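Local coordinates for invasion-associated protein B (PDB 3DTD) that is of unknown molecular function but probably helps Bartonella henselae to invade its host cells, at residues L31-N35 / F46-Q50; A61-V65 / P114-D118; I82-V88 / E100-R104; V92-V98 / Y121-L125; K129-M135 / N146-L152. All coordinates share one frame. Where two conformers were deposited one is given. Residues are numbered along the deposited sequence.

Interaction 1 of 5, residues L31-N35 / F46-Q50; sequences LWSIN and FMHRQ
Antiparallel strands share a backbone pattern, to which side chains here add cross-strand contacts. Strands 32-35 and 46-50 run antiparallel, their directions 140° apart, with axes 4.7 Å apart at closest approach. Leu31 precedes the strand, in a non-extended conformation (phi/psi -98/-3); its O accepts a hydrogen bond from Arg49 NH1 (2.9 Å), and its CB lies over one face of the guanidinium, whose NE is in a salt bridge with Glu51. Trp32 (chi1 m) lays its indole between two side chains: Arg49 CB is 3.6 Å from the centroid of the six-membered ring, almost on its normal, and Met47 CE is 4.2 Å from that centroid over the opposite face, two CH-pi contacts. Its NE1 is hydrogen-bonded to Gln151 O. Ser33 and His48 form a hydrogen-bonded pair, Ser33 N to His48 O 2.9 Å and His48 N to Ser33 O 2.8 Å, with Ser33 CB over the imidazole. Ile34 faces Met47 in a non-hydrogen-bonded pair, CA to CA 4.8 Å, on the face covered by helix 155-168. Asn35 closes the run with Phe46: Asn35 N to Phe46 O is 3.1 Å and Phe46 N to Asn35 O 2.9 Å. With chi1 p, His48 brings NE2 to 2.7 Å from Asn35 OD1, a diagonal hydrogen bond on the Ser33 face. The whole is an antiparallel beta hairpin, strands 32-39 and 42-52 of the larger sheet.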
# COMPACT_ATOMS: atom_id res chain seq x y z
N LEU C 31 -23.14 -30.74 5.29
CA LEU C 31 -22.65 -29.45 5.77
C LEU C 31 -21.47 -29.63 6.73
O LEU C 31 -20.87 -28.65 7.18
CB LEU C 31 -23.77 -28.66 6.43
CG LEU C 31 -24.93 -28.18 5.55
CD1 LEU C 31 -26.02 -27.56 6.39
CD2 LEU C 31 -24.47 -27.20 4.48
N TRP C 32 -21.11 -30.88 7.01
CA TRP C 32 -20.06 -31.18 7.97
C TRP C 32 -18.73 -31.53 7.31
O TRP C 32 -18.70 -32.12 6.23
CB TRP C 32 -20.51 -32.28 8.94
CG TRP C 32 -21.43 -31.76 9.98
CD1 TRP C 32 -22.75 -31.46 9.83
CD2 TRP C 32 -21.09 -31.42 11.33
NE1 TRP C 32 -23.26 -30.97 11.01
CE2 TRP C 32 -22.26 -30.94 11.95
CE3 TRP C 32 -19.90 -31.48 12.08
CZ2 TRP C 32 -22.29 -30.52 13.29
CZ3 TRP C 32 -19.93 -31.07 13.41
CH2 TRP C 32 -21.12 -30.60 14.00
N SER C 33 -17.64 -31.12 7.96
CA SER C 33 -16.29 -31.36 7.45
C SER C 33 -15.48 -32.26 8.39
O SER C 33 -15.71 -32.28 9.59
CB SER C 33 -15.54 -30.03 7.25
OG SER C 33 -16.22 -29.19 6.33
N ILE C 34 -14.54 -33.01 7.81
CA ILE C 34 -13.63 -33.86 8.57
C ILE C 34 -12.17 -33.59 8.20
O ILE C 34 -11.79 -33.61 7.02
CB ILE C 34 -13.96 -35.38 8.41
CG1 ILE C 34 -15.29 -35.70 9.09
CG2 ILE C 34 -12.86 -36.27 9.00
CD1 ILE C 34 -15.82 -37.06 8.77
N ASN C 35 -11.36 -33.33 9.22
CA ASN C 35 -9.92 -33.19 9.07
C ASN C 35 -9.19 -34.09 10.06
O ASN C 35 -9.61 -34.23 11.21
CB ASN C 35 -9.49 -31.73 9.25
CG ASN C 35 -9.85 -30.87 8.06
OD1 ASN C 35 -10.86 -30.17 8.07
ND2 ASN C 35 -9.02 -30.92 7.02
N PHE C 46 -11.15 -35.09 13.49
CA PHE C 46 -12.23 -34.29 14.05
C PHE C 46 -13.30 -33.89 13.03
O PHE C 46 -13.05 -33.80 11.83
CB PHE C 46 -11.72 -33.09 14.86
CG PHE C 46 -10.84 -32.13 14.09
CD1 PHE C 46 -11.38 -30.98 13.53
CD2 PHE C 46 -9.47 -32.37 13.95
CE1 PHE C 46 -10.58 -30.08 12.82
CE2 PHE C 46 -8.66 -31.48 13.24
CZ PHE C 46 -9.22 -30.33 12.68
N MET C 47 -14.49 -33.66 13.56
CA MET C 47 -15.71 -33.41 12.82
C MET C 47 -16.10 -31.98 13.12
O MET C 47 -16.27 -31.63 14.29
CB MET C 47 -16.76 -34.34 13.40
CG MET C 47 -17.84 -34.80 12.50
SD MET C 47 -18.91 -35.91 13.45
CE MET C 47 -20.45 -35.20 12.92
N HIS C 48 -16.24 -31.14 12.11
CA HIS C 48 -16.48 -29.72 12.38
C HIS C 48 -17.43 -28.99 11.43
O HIS C 48 -17.65 -29.42 10.31
CB HIS C 48 -15.16 -28.95 12.52
CG HIS C 48 -14.29 -29.00 11.31
ND1 HIS C 48 -14.24 -27.97 10.39
CD2 HIS C 48 -13.45 -29.95 10.86
CE1 HIS C 48 -13.39 -28.29 9.43
NE2 HIS C 48 -12.90 -29.49 9.69
N ARG C 49 -17.98 -27.89 11.94
CA ARG C 49 -18.98 -27.08 11.25
C ARG C 49 -18.92 -25.63 11.76
O ARG C 49 -18.88 -25.39 12.97
CB ARG C 49 -20.38 -27.67 11.50
CG ARG C 49 -21.55 -26.76 11.13
CD ARG C 49 -22.02 -27.02 9.71
NE ARG C 49 -22.80 -25.91 9.17
CZ ARG C 49 -22.61 -25.36 7.98
NH1 ARG C 49 -21.67 -25.82 7.15
NH2 ARG C 49 -23.38 -24.35 7.60
N GLN C 50 -18.90 -24.67 10.87
CA GLN C 50 -19.11 -23.33 11.30
C GLN C 50 -20.29 -22.70 10.66
O GLN C 50 -20.66 -23.05 9.60
CB GLN C 50 -17.86 -22.50 11.19
CG GLN C 50 -17.41 -22.24 9.85
CD GLN C 50 -16.02 -21.74 9.81
OE1 GLN C 50 -15.56 -21.36 8.78
NE2 GLN C 50 -15.36 -21.75 10.92

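Interaction 2 of 5, residues A61-V65 / P114-D118; sequences AMSVV and PIVFD
Strands that share a sheet without being neighbours can still meet through their side chains when the sheet curves, as here. Strands 61-65 and 114-117 of the two segments are both extended, with strand 72-78 between them in the sheet; their axes come within 9.0 Å and their directions differ by 49°. The nearest CA pair, Val64 and Ile115, is 8.6 Å apart, too far for backbone bonding, so the gap must be filled by side chains. Two from each strand point inward: Met62 and Val64 on one, Ile115 and Phe117 on the other. Met62, with chi1 and chi2 both t and chi3 m, is the long projection, and its methyl CE reaches Ile115 CD1 at 3.7 Å and Phe117 CZ at 4.4 Å. Ile115 (chi1 p, chi2 t) sends CD1 into the hollow between Met62 and Val64, lying 4.1 Å from Val64 CG2. Phe117 (chi1 m) presents its ring edge to the same pair, with CE1 4.1 Å from Val64 CG2. Val72 of the intervening strand touches both Val64 and Phe117, and Leu76 touches Met62, so that strand helps fill the gap. Behind Phe117, helix 119-127 adds Val122 and Leu125; Asp118 stands at the N-cap position of that helix. No hydrogen bond crosses between the segments: the contact consists of buried methyl groups and a ring edge, so it rests on the fit of apolar side chains rather than on directional bonds.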
# COMPACT_ATOMS: atom_id res chain seq x y z
N ALA C 61 -19.38 -21.97 15.96
CA ALA C 61 -18.61 -23.09 15.42
C ALA C 61 -18.69 -24.30 16.35
O ALA C 61 -18.90 -24.16 17.55
CB ALA C 61 -17.15 -22.68 15.21
N MET C 62 -18.55 -25.49 15.78
CA MET C 62 -18.59 -26.72 16.56
C MET C 62 -17.53 -27.68 16.04
O MET C 62 -17.43 -27.90 14.84
CB MET C 62 -19.98 -27.37 16.49
CG MET C 62 -20.09 -28.73 17.19
SD MET C 62 -21.77 -29.28 17.54
CE MET C 62 -22.13 -28.21 18.93
N SER C 63 -16.72 -28.22 16.95
CA SER C 63 -15.70 -29.21 16.61
C SER C 63 -15.82 -30.40 17.56
O SER C 63 -15.95 -30.23 18.77
CB SER C 63 -14.30 -28.60 16.68
OG SER C 63 -13.36 -29.38 15.96
N VAL C 64 -15.76 -31.61 16.99
CA VAL C 64 -16.15 -32.82 17.71
C VAL C 64 -15.25 -34.02 17.36
O VAL C 64 -14.87 -34.21 16.21
CB VAL C 64 -17.68 -33.09 17.50
CG1 VAL C 64 -17.99 -34.53 17.10
CG2 VAL C 64 -18.48 -32.65 18.71
N VAL C 65 -14.88 -34.80 18.39
CA VAL C 65 -14.13 -36.04 18.21
C VAL C 65 -14.89 -37.24 18.76
O VAL C 65 -15.75 -37.10 19.63
CB VAL C 65 -12.71 -36.00 18.86
CG1 VAL C 65 -11.81 -35.01 18.14
CG2 VAL C 65 -12.77 -35.68 20.36
N PRO C 114 -17.38 -26.27 26.26
CA PRO C 114 -17.12 -27.71 26.17
C PRO C 114 -18.42 -28.51 26.16
O PRO C 114 -19.35 -28.19 26.90
CB PRO C 114 -16.33 -28.02 27.44
CG PRO C 114 -15.93 -26.71 28.00
CD PRO C 114 -16.95 -25.73 27.56
N ILE C 115 -18.47 -29.54 25.32
CA ILE C 115 -19.66 -30.36 25.15
C ILE C 115 -19.30 -31.84 25.18
O ILE C 115 -18.29 -32.25 24.63
CB ILE C 115 -20.41 -30.02 23.84
CG1 ILE C 115 -19.41 -29.64 22.74
CG2 ILE C 115 -21.38 -28.87 24.08
CD1 ILE C 115 -19.89 -29.82 21.33
N VAL C 116 -20.13 -32.62 25.88
CA VAL C 116 -20.01 -34.08 25.91
C VAL C 116 -21.40 -34.65 25.60
O VAL C 116 -22.38 -34.31 26.26
CB VAL C 116 -19.50 -34.60 27.29
CG1 VAL C 116 -19.57 -36.11 27.36
CG2 VAL C 116 -18.07 -34.14 27.55
N PHE C 117 -21.47 -35.51 24.59
CA PHE C 117 -22.73 -36.13 24.18
C PHE C 117 -22.76 -37.62 24.54
O PHE C 117 -21.88 -38.37 24.11
CB PHE C 117 -22.96 -35.97 22.68
CG PHE C 117 -22.93 -34.54 22.20
CD1 PHE C 117 -22.04 -34.14 21.21
CD2 PHE C 117 -23.81 -33.60 22.72
CE1 PHE C 117 -22.02 -32.83 20.76
CE2 PHE C 117 -23.80 -32.28 22.28
CZ PHE C 117 -22.90 -31.90 21.29
N ASP C 118 -23.77 -38.04 25.30
CA ASP C 118 -23.98 -39.46 25.57
C ASP C 118 -24.63 -40.18 24.37
O ASP C 118 -25.04 -39.52 23.41
CB ASP C 118 -24.78 -39.69 26.87
CG ASP C 118 -26.11 -38.95 26.91
OD1 ASP C 118 -26.91 -39.02 25.95
OD2 ASP C 118 -26.38 -38.31 27.94

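Interaction 3 of 5, residues I82-V88 / E100-R104; sequences ILVSKPV and ETGIR
Ile103 is the apolar centre of the contact between loop 82-88 and segment 100-104. Its side chain (chi1 m, chi2 t) points toward the loop: CD1 is 3.8 Å from Ile82 CG2, CG2 is 3.8 Å from Val84 CG2, and CG1 is 4.4 Å from Val88 CG2. Cys111 and Val113 of strand 110-117 also pack on Ile103. A neighbouring subunit abuts the Ile82-Val84 side: its Thr105 OG1 is hydrogen-bonded to Ile82 O and its Val84 packs on Val84 of this chain. Outward from this cluster, Val88 and Thr101 form an antiparallel hydrogen-bonded pair, CA to CA 5.3 Å, with Val88 N to Thr101 O at 2.6 Å and Thr101 N to Val88 O at 3.0 Å, the last pair of hairpin 88-92/98-101, at the end away from its turn. Beyond it Pro87, which is exposed, packs its CB 3.8 Å from Glu100 CG, and its CA is 4.8 Å from that of Gly102. Past this point the two backbones part, and a water fills the space: it donates to Val84 O and Lys86 O and accepts from Ile103 N, each at 2.9 Å. A second water donates to Ile103 O (2.9 Å) and, weakly, to Val84 O (3.4 Å). The chemistry thus grades from apolar packing through direct backbone bonds to water bridges, implying that solvent completes the polar pairing where strand geometry has ended.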
# COMPACT_ATOMS: atom_id res chain seq x y z
N ILE C 82 -21.67 -12.70 25.68
CA ILE C 82 -22.56 -13.66 26.34
C ILE C 82 -22.27 -13.69 27.83
O ILE C 82 -21.11 -13.78 28.25
CB ILE C 82 -22.42 -15.09 25.71
CG1 ILE C 82 -22.74 -15.07 24.20
CG2 ILE C 82 -23.30 -16.13 26.43
CD1 ILE C 82 -24.06 -14.41 23.83
N LEU C 83 -23.34 -13.61 28.63
CA LEU C 83 -23.26 -13.73 30.09
C LEU C 83 -22.74 -15.09 30.51
O LEU C 83 -23.41 -16.12 30.37
CB LEU C 83 -24.62 -13.42 30.74
CG LEU C 83 -24.69 -13.32 32.26
CD1 LEU C 83 -23.71 -12.30 32.80
CD2 LEU C 83 -26.09 -12.93 32.66
N VAL C 84 -21.53 -15.07 31.04
CA VAL C 84 -20.72 -16.24 31.35
C VAL C 84 -21.22 -17.02 32.57
O VAL C 84 -21.00 -18.24 32.67
CB VAL C 84 -19.24 -15.77 31.48
CG1 VAL C 84 -18.61 -16.13 32.81
CG2 VAL C 84 -18.42 -16.19 30.26
N SER C 85 -21.93 -16.32 33.46
CA SER C 85 -22.43 -16.91 34.70
C SER C 85 -23.70 -17.74 34.48
O SER C 85 -24.02 -18.62 35.28
CB SER C 85 -22.67 -15.82 35.76
OG SER C 85 -23.52 -14.80 35.27
N LYS C 86 -24.41 -17.45 33.40
CA LYS C 86 -25.63 -18.17 33.04
C LYS C 86 -25.32 -19.24 31.99
O LYS C 86 -24.40 -19.06 31.18
CB LYS C 86 -26.71 -17.19 32.57
CG LYS C 86 -27.29 -16.34 33.70
CD LYS C 86 -28.62 -15.70 33.33
CE LYS C 86 -29.80 -16.60 33.68
NZ LYS C 86 -30.00 -16.71 35.16
N PRO C 87 -26.06 -20.37 32.00
CA PRO C 87 -25.68 -21.51 31.17
C PRO C 87 -25.98 -21.38 29.68
O PRO C 87 -26.76 -20.51 29.26
CB PRO C 87 -26.50 -22.67 31.76
CG PRO C 87 -27.16 -22.14 32.99
CD PRO C 87 -27.27 -20.67 32.78
N VAL C 88 -25.34 -22.23 28.88
CA VAL C 88 -25.64 -22.38 27.47
C VAL C 88 -26.43 -23.68 27.31
O VAL C 88 -25.96 -24.76 27.68
CB VAL C 88 -24.35 -22.40 26.59
CG1 VAL C 88 -24.68 -22.71 25.13
CG2 VAL C 88 -23.60 -21.07 26.70
N GLU C 100 -27.42 -28.85 29.34
CA GLU C 100 -27.07 -27.55 29.89
C GLU C 100 -25.62 -27.53 30.35
O GLU C 100 -25.22 -28.33 31.19
CB GLU C 100 -28.02 -27.15 31.01
CG GLU C 100 -28.51 -25.73 30.90
CD GLU C 100 -29.63 -25.40 31.86
OE1 GLU C 100 -30.73 -25.07 31.39
OE2 GLU C 100 -29.40 -25.48 33.09
N THR C 101 -24.84 -26.64 29.76
CA THR C 101 -23.41 -26.51 30.03
C THR C 101 -23.04 -25.02 30.04
O THR C 101 -23.92 -24.17 29.93
CB THR C 101 -22.55 -27.35 29.03
OG1 THR C 101 -21.15 -27.10 29.23
CG2 THR C 101 -22.92 -27.05 27.58
N GLY C 102 -21.76 -24.70 30.18
CA GLY C 102 -21.34 -23.31 30.25
C GLY C 102 -20.04 -23.00 29.53
O GLY C 102 -19.31 -23.91 29.14
N ILE C 103 -19.77 -21.70 29.36
CA ILE C 103 -18.52 -21.20 28.80
C ILE C 103 -17.36 -21.50 29.75
O ILE C 103 -17.46 -21.23 30.95
CB ILE C 103 -18.60 -19.67 28.49
CG1 ILE C 103 -19.63 -19.40 27.39
CG2 ILE C 103 -17.24 -19.08 28.11
CD1 ILE C 103 -20.03 -17.95 27.24
N ARG C 104 -16.29 -22.09 29.22
CA ARG C 104 -15.09 -22.37 30.00
C ARG C 104 -14.13 -21.17 29.96
O ARG C 104 -13.55 -20.78 30.99
CB ARG C 104 -14.38 -23.62 29.47
CG ARG C 104 -13.10 -23.97 30.20
CD ARG C 104 -12.71 -25.43 30.04
NE ARG C 104 -11.64 -25.79 30.96
CZ ARG C 104 -10.34 -25.73 30.67
NH1 ARG C 104 -9.94 -25.33 29.46
NH2 ARG C 104 -9.44 -26.07 31.58
O HOH W 1 -21.74 -19.86 30.36
O HOH W 2 -19.09 -20.95 33.37

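Interaction 4 of 5, residues V92-V98 / Y121-L125; sequences VDEGKAV and YVAAL
Here a helix packs on the turn end of a beta hairpin almost wholly through apolar side chains. Segment 92-98 bends tightly: Val92 to Gly95 forms a type II' beta turn, with Asp93 at phi/psi 53/-116 and Gly95 N bonded to Val92 O at 3.3 Å, and Ala97 is the centre of an inverse gamma turn. Segment 121-125 is one helical turn, Leu125 N to Tyr121 O 2.9 Å. Tyr121 comes first, and with chi1 t its ring reaches both limbs of the turn: CE1 is 3.6 Å from Val92 CG2, CE2 is 3.7 Å from Ala97 CB and 3.3 Å from Ala97 O. Its ring also meets that of Phe117 from the large sheet. Ala124, one turn on, points its methyl straight at the hairpin, its CB 3.8 Å from Ala97 CB and 3.9 Å from Val92 CG2, while its carbonyl O lies 3.3 Å from Val92 CG1. Leu125 has a CB directed away, but its CD1 returns to within 3.6 Å of Val92 CG2. Val92, pointing toward the helix with chi1 t, thus touches three helical residues. Asp93 OD2 and OD1 accept hydrogen bonds from Lys129 N and His130 N, just beyond the helix. The arrangement is that of a helix, 119-127, packed against a tight beta hairpin, strands 88-92 and 98-101, where the chain passes from the large sheet to the small one.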
# COMPACT_ATOMS: atom_id res chain seq x y z
N VAL C 92 -31.64 -30.56 20.59
CA VAL C 92 -31.87 -31.06 19.23
C VAL C 92 -33.32 -30.78 18.85
O VAL C 92 -34.25 -31.42 19.37
CB VAL C 92 -31.56 -32.56 19.08
CG1 VAL C 92 -31.51 -32.92 17.61
CG2 VAL C 92 -30.26 -32.92 19.75
N ASP C 93 -33.49 -29.80 17.96
CA ASP C 93 -34.79 -29.32 17.50
C ASP C 93 -35.72 -28.93 18.65
O ASP C 93 -35.40 -28.01 19.41
CB ASP C 93 -35.44 -30.31 16.52
CG ASP C 93 -34.60 -30.54 15.27
OD1 ASP C 93 -34.23 -29.55 14.59
OD2 ASP C 93 -34.30 -31.71 14.97
N GLU C 94 -36.84 -29.64 18.79
CA GLU C 94 -37.83 -29.33 19.83
C GLU C 94 -38.09 -30.50 20.77
O GLU C 94 -39.05 -30.48 21.54
CB GLU C 94 -39.14 -28.85 19.18
CG GLU C 94 -39.06 -27.47 18.54
CD GLU C 94 -40.36 -27.04 17.88
OE1 GLU C 94 -41.42 -27.08 18.55
OE2 GLU C 94 -40.33 -26.66 16.70
N GLY C 95 -37.23 -31.51 20.72
CA GLY C 95 -37.39 -32.72 21.51
C GLY C 95 -36.78 -32.67 22.90
O GLY C 95 -36.39 -31.62 23.39
N LYS C 96 -36.69 -33.85 23.52
CA LYS C 96 -36.29 -33.98 24.93
C LYS C 96 -34.79 -34.09 25.16
O LYS C 96 -34.34 -34.19 26.31
CB LYS C 96 -37.00 -35.19 25.56
CG LYS C 96 -38.49 -35.00 25.82
CD LYS C 96 -39.08 -36.28 26.40
CE LYS C 96 -40.54 -36.11 26.76
NZ LYS C 96 -41.11 -37.38 27.30
N ALA C 97 -34.01 -34.07 24.08
CA ALA C 97 -32.55 -34.08 24.20
C ALA C 97 -32.03 -32.69 24.55
O ALA C 97 -31.72 -31.89 23.67
CB ALA C 97 -31.91 -34.60 22.92
N VAL C 98 -31.97 -32.41 25.85
CA VAL C 98 -31.52 -31.12 26.36
C VAL C 98 -30.24 -31.27 27.20
O VAL C 98 -30.20 -32.05 28.15
CB VAL C 98 -32.64 -30.37 27.15
CG1 VAL C 98 -32.12 -29.09 27.77
CG2 VAL C 98 -33.82 -30.05 26.24
N TYR C 121 -28.01 -38.81 23.20
CA TYR C 121 -27.93 -37.49 22.59
C TYR C 121 -27.32 -37.56 21.20
O TYR C 121 -27.75 -36.84 20.29
CB TYR C 121 -27.13 -36.52 23.47
CG TYR C 121 -27.52 -35.07 23.28
CD1 TYR C 121 -27.06 -34.33 22.19
CD2 TYR C 121 -28.35 -34.42 24.19
CE1 TYR C 121 -27.41 -33.01 22.01
CE2 TYR C 121 -28.71 -33.09 24.02
CZ TYR C 121 -28.23 -32.40 22.92
OH TYR C 121 -28.58 -31.09 22.74
N VAL C 122 -26.33 -38.44 21.04
CA VAL C 122 -25.73 -38.75 19.74
C VAL C 122 -26.79 -39.25 18.75
O VAL C 122 -26.85 -38.76 17.62
CB VAL C 122 -24.56 -39.77 19.88
CG1 VAL C 122 -24.16 -40.35 18.53
CG2 VAL C 122 -23.35 -39.12 20.55
N ALA C 123 -27.63 -40.18 19.19
CA ALA C 123 -28.75 -40.69 18.40
C ALA C 123 -29.76 -39.61 17.98
O ALA C 123 -30.31 -39.66 16.88
CB ALA C 123 -29.46 -41.82 19.14
N ALA C 124 -29.98 -38.63 18.87
CA ALA C 124 -30.86 -37.49 18.58
C ALA C 124 -30.24 -36.56 17.55
O ALA C 124 -30.95 -36.03 16.70
CB ALA C 124 -31.19 -36.74 19.87
N LEU C 125 -28.93 -36.36 17.65
CA LEU C 125 -28.14 -35.57 16.70
C LEU C 125 -28.19 -36.15 15.28
O LEU C 125 -28.25 -35.40 14.31
CB LEU C 125 -26.68 -35.47 17.17
CG LEU C 125 -26.02 -34.26 17.84
CD1 LEU C 125 -26.95 -33.12 18.23
CD2 LEU C 125 -25.18 -34.71 19.02

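Interaction 5 of 5, residues K129-M135 / N146-L152; sequences KHLKLAM and NDLFVQL
This is a buried beta-hairpin contact, pairing strand 130-136 with strand 144-151 at the edge of the smaller sheet. The short axes run antiparallel at 168°, 4.6 Å apart. Leu131 and Val150 form the hydrogen-bonded pair, Leu131 N to Val150 O 2.8 Å and Val150 N to Leu131 O 2.9 Å, flanked by non-hydrogen-bonded pairs His130 with Gln151 and Lys132 with Phe149. Leu152 N to Lys129 O and Leu133 N to Leu148 O, each 2.9 Å, extend the pairing. Past Leu133 it loosens: a water donates to Leu133 O (2.7 Å) and accepts from Leu148 N (3.3 Å). The two faces serve different environments. On one, the His130 and Phe149 rings form an offset stack, centroids 4.4 Å apart and planes at 24°, near Glu27 of a neighbouring subunit; Gln151 OE1 bonds to Thr28 N of that subunit and accepts a hydrogen bond from a water 2.5 Å away, which also lies 3.1 Å from His130 NE2. On the other, Leu131 CB lies 4.3 Å from Val150 CB; Leu152, just past the strand, brings CD2 to 4.1 Å from Leu131 CB. Helix 119-127 touches Leu131 and Leu152, strand 88-92 flanks strand 130-136, and Arg49 of strand 42-52 touches Val150.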
# COMPACT_ATOMS: atom_id res chain seq x y z
N LYS C 129 -32.33 -32.01 12.75
CA LYS C 129 -32.06 -31.04 11.68
C LYS C 129 -31.24 -29.84 12.18
O LYS C 129 -30.31 -29.39 11.51
CB LYS C 129 -33.37 -30.56 11.04
CG LYS C 129 -33.74 -31.34 9.77
CD LYS C 129 -35.25 -31.44 9.56
CE LYS C 129 -35.82 -32.66 10.27
NZ LYS C 129 -37.26 -32.86 9.96
N HIS C 130 -31.58 -29.34 13.36
CA HIS C 130 -30.90 -28.22 14.00
C HIS C 130 -30.52 -28.54 15.41
O HIS C 130 -31.25 -29.11 16.13
CB HIS C 130 -31.80 -27.01 14.06
CG HIS C 130 -31.87 -26.26 12.79
ND1 HIS C 130 -32.19 -24.93 12.74
CD2 HIS C 130 -31.67 -26.64 11.52
CE1 HIS C 130 -32.16 -24.52 11.49
NE2 HIS C 130 -31.86 -25.55 10.73
N LEU C 131 -29.36 -28.13 15.81
CA LEU C 131 -29.00 -28.10 17.22
C LEU C 131 -29.17 -26.67 17.71
O LEU C 131 -28.34 -25.81 17.43
CB LEU C 131 -27.58 -28.60 17.45
CG LEU C 131 -27.06 -28.58 18.89
CD1 LEU C 131 -27.90 -29.46 19.82
CD2 LEU C 131 -25.62 -29.03 18.91
N LYS C 132 -30.28 -26.42 18.41
CA LYS C 132 -30.63 -25.08 18.86
C LYS C 132 -29.85 -24.68 20.10
O LYS C 132 -29.69 -25.46 21.03
CB LYS C 132 -32.14 -24.99 19.13
CG LYS C 132 -33.01 -25.06 17.88
CD LYS C 132 -34.48 -24.86 18.23
CE LYS C 132 -35.35 -24.95 16.99
NZ LYS C 132 -36.80 -24.79 17.31
N LEU C 133 -29.35 -23.44 20.08
CA LEU C 133 -28.61 -22.89 21.22
C LEU C 133 -29.41 -21.81 21.94
O LEU C 133 -30.10 -21.01 21.30
CB LEU C 133 -27.26 -22.33 20.78
CG LEU C 133 -26.05 -23.15 20.31
CD1 LEU C 133 -26.20 -24.67 20.46
CD2 LEU C 133 -25.71 -22.81 18.88
N ALA C 134 -29.32 -21.80 23.27
CA ALA C 134 -29.96 -20.78 24.10
C ALA C 134 -28.98 -20.26 25.15
O ALA C 134 -28.39 -21.04 25.90
CB ALA C 134 -31.22 -21.34 24.76
N MET C 135 -28.81 -18.94 25.18
CA MET C 135 -27.89 -18.30 26.14
C MET C 135 -28.38 -16.92 26.56
O MET C 135 -29.41 -16.44 26.08
CB MET C 135 -26.45 -18.26 25.57
CG MET C 135 -26.30 -17.53 24.25
SD MET C 135 -24.87 -18.08 23.29
CE MET C 135 -25.50 -19.57 22.53
N ASN C 146 -31.56 -16.65 21.49
CA ASN C 146 -32.17 -17.95 21.21
C ASN C 146 -32.21 -18.34 19.73
O ASN C 146 -32.66 -19.44 19.39
CB ASN C 146 -33.58 -18.02 21.80
CG ASN C 146 -33.60 -17.93 23.32
OD1 ASN C 146 -32.66 -18.33 24.01
ND2 ASN C 146 -34.70 -17.41 23.86
N ASP C 147 -31.74 -17.45 18.86
CA ASP C 147 -31.84 -17.66 17.41
C ASP C 147 -30.62 -18.34 16.76
O ASP C 147 -30.57 -18.50 15.54
CB ASP C 147 -32.20 -16.35 16.69
CG ASP C 147 -31.20 -15.22 16.97
OD1 ASP C 147 -31.39 -14.13 16.39
OD2 ASP C 147 -30.25 -15.41 17.75
N LEU C 148 -29.65 -18.73 17.58
CA LEU C 148 -28.45 -19.41 17.10
C LEU C 148 -28.62 -20.93 17.10
O LEU C 148 -29.31 -21.49 17.94
CB LEU C 148 -27.24 -19.01 17.93
CG LEU C 148 -26.27 -17.91 17.48
CD1 LEU C 148 -26.95 -16.69 16.86
CD2 LEU C 148 -25.43 -17.51 18.68
N PHE C 149 -27.97 -21.58 16.14
CA PHE C 149 -28.08 -23.02 15.94
C PHE C 149 -26.87 -23.57 15.19
O PHE C 149 -26.09 -22.81 14.61
CB PHE C 149 -29.37 -23.39 15.17
CG PHE C 149 -29.60 -22.58 13.93
CD1 PHE C 149 -28.99 -22.93 12.72
CD2 PHE C 149 -30.41 -21.45 13.96
CE1 PHE C 149 -29.18 -22.17 11.59
CE2 PHE C 149 -30.61 -20.69 12.83
CZ PHE C 149 -29.99 -21.04 11.64
N VAL C 150 -26.72 -24.89 15.23
CA VAL C 150 -25.79 -25.60 14.36
C VAL C 150 -26.64 -26.53 13.47
O VAL C 150 -27.46 -27.28 13.98
CB VAL C 150 -24.73 -26.40 15.17
CG1 VAL C 150 -23.80 -27.17 14.24
CG2 VAL C 150 -23.92 -25.48 16.06
N GLN C 151 -26.45 -26.43 12.16
CA GLN C 151 -27.19 -27.28 11.22
C GLN C 151 -26.59 -28.68 11.21
O GLN C 151 -25.37 -28.84 11.16
CB GLN C 151 -27.16 -26.67 9.82
CG GLN C 151 -27.82 -25.31 9.71
CD GLN C 151 -27.76 -24.75 8.30
OE1 GLN C 151 -28.60 -25.06 7.46
NE2 GLN C 151 -26.75 -23.92 8.04
N LEU C 152 -27.46 -29.69 11.25
CA LEU C 152 -27.04 -31.08 11.44
C LEU C 152 -27.04 -31.94 10.18
O LEU C 152 -26.83 -33.15 10.26
CB LEU C 152 -27.88 -31.74 12.55
CG LEU C 152 -27.83 -31.12 13.95
CD1 LEU C 152 -28.90 -31.75 14.83
CD2 LEU C 152 -26.44 -31.25 14.59
O HOH W 3 -30.68 -26.43 7.98
O HOH W 4 -28.82 -18.71 20.76

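Overall arrangement
Interactions 1 and 5 are hairpins, each pairing strands by backbone hydrogen bonds, one in the larger sheet and one in the smaller; Trp32 NE1 to Gln151 O ties them together. Interaction 2, nearest the chain centre, is fully buried and purely apolar, and Met62 CE, 3.6 Å from Leu131 CD2, carries its packing to interaction 5. Interactions 3 and 4 lie farther out, at the two ends of hairpin 88-92/98-101, the second receiving helix 119-127. Interaction 3 also reaches interaction 2, through Thr101 OG1 to Pro114 O. Backbone hydrogen bonds thus mark strand pairing, side-chain packing the contacts between elements not neighbours in a sheet; bridging waters and other subunits enter at interactions 3 and 5.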